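Local coordinates for cell cycle serine/threonine-protein kinase CDC5/MSD2 (Saccharomyces cerevisiae, PDB 6MF4) that phosphorylates serine and threonine residues of cell-cycle proteins to drive mitotic progression and exit, this piece being its phosphoprotein-recognising polo-box domain, at residues A[202-207]-A[281-286]. Residues are numbered along the deposited sequence; the frame is centred on the assembly and turned at random.
Sequences RYTRYK and KQKSTI
Bends at chi2 (-98°) and chi3 (86°) turn CD and CE of K283 toward T204 OG1, itself anti to its own carbonyl carbon, and NZ is carried on to it by a near-extended chi4. The two side chains meet tip to tip, and K283 NZ donates a short hydrogen bond of 2.6 Å to T204 OG1. R202 runs past K283 in the opposite direction, with K283 CE over the centre of one guanidinium face, 4.2 Å above the plane. The like charges come close, R202 NE lying 4.3 Å from K283 NZ; a salt bridge from R202 to E213 on the adjacent strand probably offsets the repulsion. R202 NH1 also reaches the carbonyl O of I286 through one water. On the other flank, Y206 OH donates to Q282 OE1 (3.1 Å) from above the amide plane, while Q282 NE2 is held by the backbone O of L45. An alanine in place of K283 would probably leave T204 OG1 without this donor and open a gap beside the R202 guanidinium. The contact thus joins the C-terminal part of helix 269-283 to strand 200-205, the helix-on-antiparallel-sheet packing of a polo-box fold, here in polo box 2.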
ATOM      1  N   ARG A 202      -4.937   4.978  -0.028  1.00 16.13           N
ATOM      2  CA  ARG A 202      -6.001   4.768  -0.999  1.00 17.05           C
ATOM      3  C   ARG A 202      -6.028   3.316  -1.436  1.00 19.81           C
ATOM      4  O   ARG A 202      -4.981   2.690  -1.606  1.00 15.32           O
ATOM      5  CB  ARG A 202      -5.817   5.689  -2.211  1.00 18.44           C
ATOM      6  CG  ARG A 202      -6.917   5.567  -3.267  1.00 19.49           C
ATOM      7  CD  ARG A 202      -6.905   6.736  -4.245  1.00 19.81           C
ATOM      8  NE  ARG A 202      -5.670   6.809  -5.018  1.00 18.62           N
ATOM      9  CZ  ARG A 202      -5.316   7.843  -5.773  1.00 21.95           C
ATOM     10  NH1 ARG A 202      -6.098   8.913  -5.851  1.00 21.13           N
ATOM     11  NH2 ARG A 202      -4.166   7.819  -6.435  1.00 23.55           N
ATOM     12  N   TYR A 203      -7.234   2.778  -1.578  1.00 17.19           N
ATOM     13  CA  TYR A 203      -7.419   1.475  -2.199  1.00 19.00           C
ATOM     14  C   TYR A 203      -8.363   1.626  -3.378  1.00 21.64           C
ATOM     15  O   TYR A 203      -9.213   2.515  -3.391  1.00 18.32           O
ATOM     16  CB  TYR A 203      -7.968   0.453  -1.209  1.00 18.69           C
ATOM     17  CG  TYR A 203      -9.396   0.718  -0.797  1.00 19.21           C
ATOM     18  CD1 TYR A 203     -10.461   0.233  -1.549  1.00 23.85           C
ATOM     19  CD2 TYR A 203      -9.681   1.453   0.343  1.00 18.90           C
ATOM     20  CE1 TYR A 203     -11.765   0.477  -1.178  1.00 26.09           C
ATOM     21  CE2 TYR A 203     -10.985   1.698   0.726  1.00 21.47           C
ATOM     22  CZ  TYR A 203     -12.022   1.207  -0.040  1.00 24.99           C
ATOM     23  OH  TYR A 203     -13.324   1.452   0.334  1.00 30.81           O
ATOM     24  N   THR A 204      -8.198   0.761  -4.370  1.00 18.58           N
ATOM     25  CA  THR A 204      -9.101   0.722  -5.509  1.00 21.94           C
ATOM     26  C   THR A 204      -9.365  -0.719  -5.886  1.00 21.91           C
ATOM     27  O   THR A 204      -8.433  -1.504  -6.066  1.00 21.44           O
ATOM     28  CB  THR A 204      -8.538   1.464  -6.726  1.00 21.74           C
ATOM     29  OG1 THR A 204      -8.127   2.780  -6.340  1.00 20.11           O
ATOM     30  CG2 THR A 204      -9.596   1.556  -7.832  1.00 25.58           C
ATOM     31  N   ARG A 205     -10.644  -1.054  -5.997  1.00 20.97           N
ATOM     32  CA  ARG A 205     -11.059  -2.381  -6.410  1.00 24.81           C
ATOM     33  C   ARG A 205     -11.396  -2.433  -7.888  1.00 23.16           C
ATOM     34  O   ARG A 205     -12.253  -1.690  -8.363  1.00 25.61           O
ATOM     35  CB  ARG A 205     -12.269  -2.828  -5.603  1.00 27.55           C
ATOM     36  CG  ARG A 205     -11.917  -3.273  -4.209  1.00 28.56           C
ATOM     37  CD  ARG A 205     -12.558  -4.607  -3.878  1.00 44.28           C
ATOM     38  NE  ARG A 205     -13.695  -4.419  -2.993  1.00 40.76           N
ATOM     39  CZ  ARG A 205     -14.570  -5.364  -2.680  1.00 36.12           C
ATOM     40  NH1 ARG A 205     -14.459  -6.586  -3.194  1.00 34.34           N
ATOM     41  NH2 ARG A 205     -15.561  -5.076  -1.853  1.00 29.27           N
ATOM     42  N   TYR A 206     -10.700  -3.311  -8.599  1.00 25.20           N
ATOM     43  CA  TYR A 206     -11.000  -3.621  -9.990  1.00 23.64           C
ATOM     44  C   TYR A 206     -11.379  -5.091 -10.065  1.00 27.70           C
ATOM     45  O   TYR A 206     -11.093  -5.856  -9.145  1.00 25.82           O
ATOM     46  CB  TYR A 206      -9.799  -3.349 -10.903  1.00 24.98           C
ATOM     47  CG  TYR A 206      -9.234  -1.944 -10.859  1.00 29.34           C
ATOM     48  CD1 TYR A 206      -9.836  -0.911 -11.563  1.00 32.35           C
ATOM     49  CD2 TYR A 206      -8.073  -1.662 -10.145  1.00 26.53           C
ATOM     50  CE1 TYR A 206      -9.314   0.366 -11.543  1.00 32.86           C
ATOM     51  CE2 TYR A 206      -7.544  -0.389 -10.119  1.00 24.88           C
ATOM     52  CZ  TYR A 206      -8.169   0.622 -10.818  1.00 29.84           C
ATOM     53  OH  TYR A 206      -7.643   1.896 -10.801  1.00 32.87           O
ATOM     54  N   LYS A 207     -12.004  -5.496 -11.164  1.00 31.10           N
ATOM     55  CA  LYS A 207     -12.314  -6.904 -11.363  1.00 24.67           C
ATOM     56  C   LYS A 207     -11.043  -7.768 -11.323  1.00 21.58           C
ATOM     57  O   LYS A 207     -11.004  -8.765 -10.601  1.00 26.94           O
ATOM     58  CB  LYS A 207     -13.068  -7.103 -12.684  1.00 29.16           C
ATOM     59  N   LYS A 281      -1.295   4.347 -14.156  1.00 25.33           N
ATOM     60  CA  LYS A 281      -1.546   5.401 -15.132  1.00 28.36           C
ATOM     61  C   LYS A 281      -2.876   6.073 -14.835  1.00 33.11           C
ATOM     62  O   LYS A 281      -2.968   7.297 -14.792  1.00 36.91           O
ATOM     63  CB  LYS A 281      -1.543   4.840 -16.557  1.00 28.67           C
ATOM     64  CG  LYS A 281      -1.641   5.905 -17.643  1.00 32.46           C
ATOM     65  N   GLN A 282      -3.901   5.257 -14.617  1.00 27.57           N
ATOM     66  CA  GLN A 282      -5.236   5.758 -14.324  1.00 37.27           C
ATOM     67  C   GLN A 282      -5.258   6.628 -13.066  1.00 39.06           C
ATOM     68  O   GLN A 282      -5.788   7.737 -13.083  1.00 37.76           O
ATOM     69  CB  GLN A 282      -6.205   4.587 -14.167  1.00 31.11           C
ATOM     70  CG  GLN A 282      -7.667   4.990 -14.133  1.00 43.16           C
ATOM     71  CD  GLN A 282      -8.584   3.796 -13.986  1.00 44.93           C
ATOM     72  OE1 GLN A 282      -9.146   3.557 -12.916  1.00 51.51           O
ATOM     73  NE2 GLN A 282      -8.739   3.036 -15.064  1.00 49.99           N
ATOM     74  N   LYS A 283      -4.677   6.125 -11.980  1.00 38.20           N
ATOM     75  CA  LYS A 283      -4.723   6.815 -10.692  1.00 37.95           C
ATOM     76  C   LYS A 283      -3.920   8.114 -10.705  1.00 45.94           C
ATOM     77  O   LYS A 283      -4.162   9.009  -9.893  1.00 54.61           O
ATOM     78  CB  LYS A 283      -4.203   5.904  -9.579  1.00 26.62           C
ATOM     79  CG  LYS A 283      -5.036   4.646  -9.340  1.00 33.55           C
ATOM     80  CD  LYS A 283      -6.017   4.784  -8.177  1.00 37.21           C
ATOM     81  CE  LYS A 283      -7.331   5.409  -8.603  1.00 36.43           C
ATOM     82  NZ  LYS A 283      -8.455   4.996  -7.714  1.00 32.85           N
ATOM     83  N   SER A 284      -2.966   8.218 -11.625  1.00 42.83           N
ATOM     84  CA  SER A 284      -2.107   9.396 -11.706  1.00 46.57           C
ATOM     85  C   SER A 284      -2.835  10.589 -12.317  1.00 53.22           C
ATOM     86  O   SER A 284      -2.339  11.715 -12.265  1.00 52.17           O
ATOM     87  CB  SER A 284      -0.852   9.092 -12.528  1.00 42.40           C
ATOM     88  OG  SER A 284      -1.169   8.973 -13.904  1.00 46.64           O
ATOM     89  N   THR A 285      -4.005  10.335 -12.897  1.00 52.95           N
ATOM     90  CA  THR A 285      -4.771  11.380 -13.568  1.00 51.25           C
ATOM     91  C   THR A 285      -5.812  12.014 -12.649  1.00 60.29           C
ATOM     92  O   THR A 285      -6.770  12.629 -13.124  1.00 61.43           O
ATOM     93  CB  THR A 285      -5.488  10.831 -14.817  1.00 54.01           C
ATOM     94  OG1 THR A 285      -6.533   9.933 -14.422  1.00 54.30           O
ATOM     95  CG2 THR A 285      -4.507  10.105 -15.725  1.00 52.34           C
ATOM     96  N   ILE A 286      -5.681  11.844 -11.349  1.00 55.39           N
ATOM     97  CA  ILE A 286      -6.698  12.367 -10.461  1.00 65.33           C
ATOM     98  C   ILE A 286      -6.143  13.398  -9.509  1.00 49.71           C
ATOM     99  O   ILE A 286      -5.458  13.057  -8.610  1.00 53.31           O
ATOM    100  CB  ILE A 286      -7.370  11.228  -9.670  1.00 61.62           C
ATOM    101  CG1 ILE A 286      -7.562  10.032 -10.569  1.00 51.83           C
ATOM    102  CG2 ILE A 286      -8.682  11.677  -9.062  1.00 63.24           C
ATOM    103  CD1 ILE A 286      -8.383   8.960  -9.966  1.00 43.76           C
TER
HETATM  104  O   HOH W   1      -4.503  11.267  -7.041  1.00 27.95           O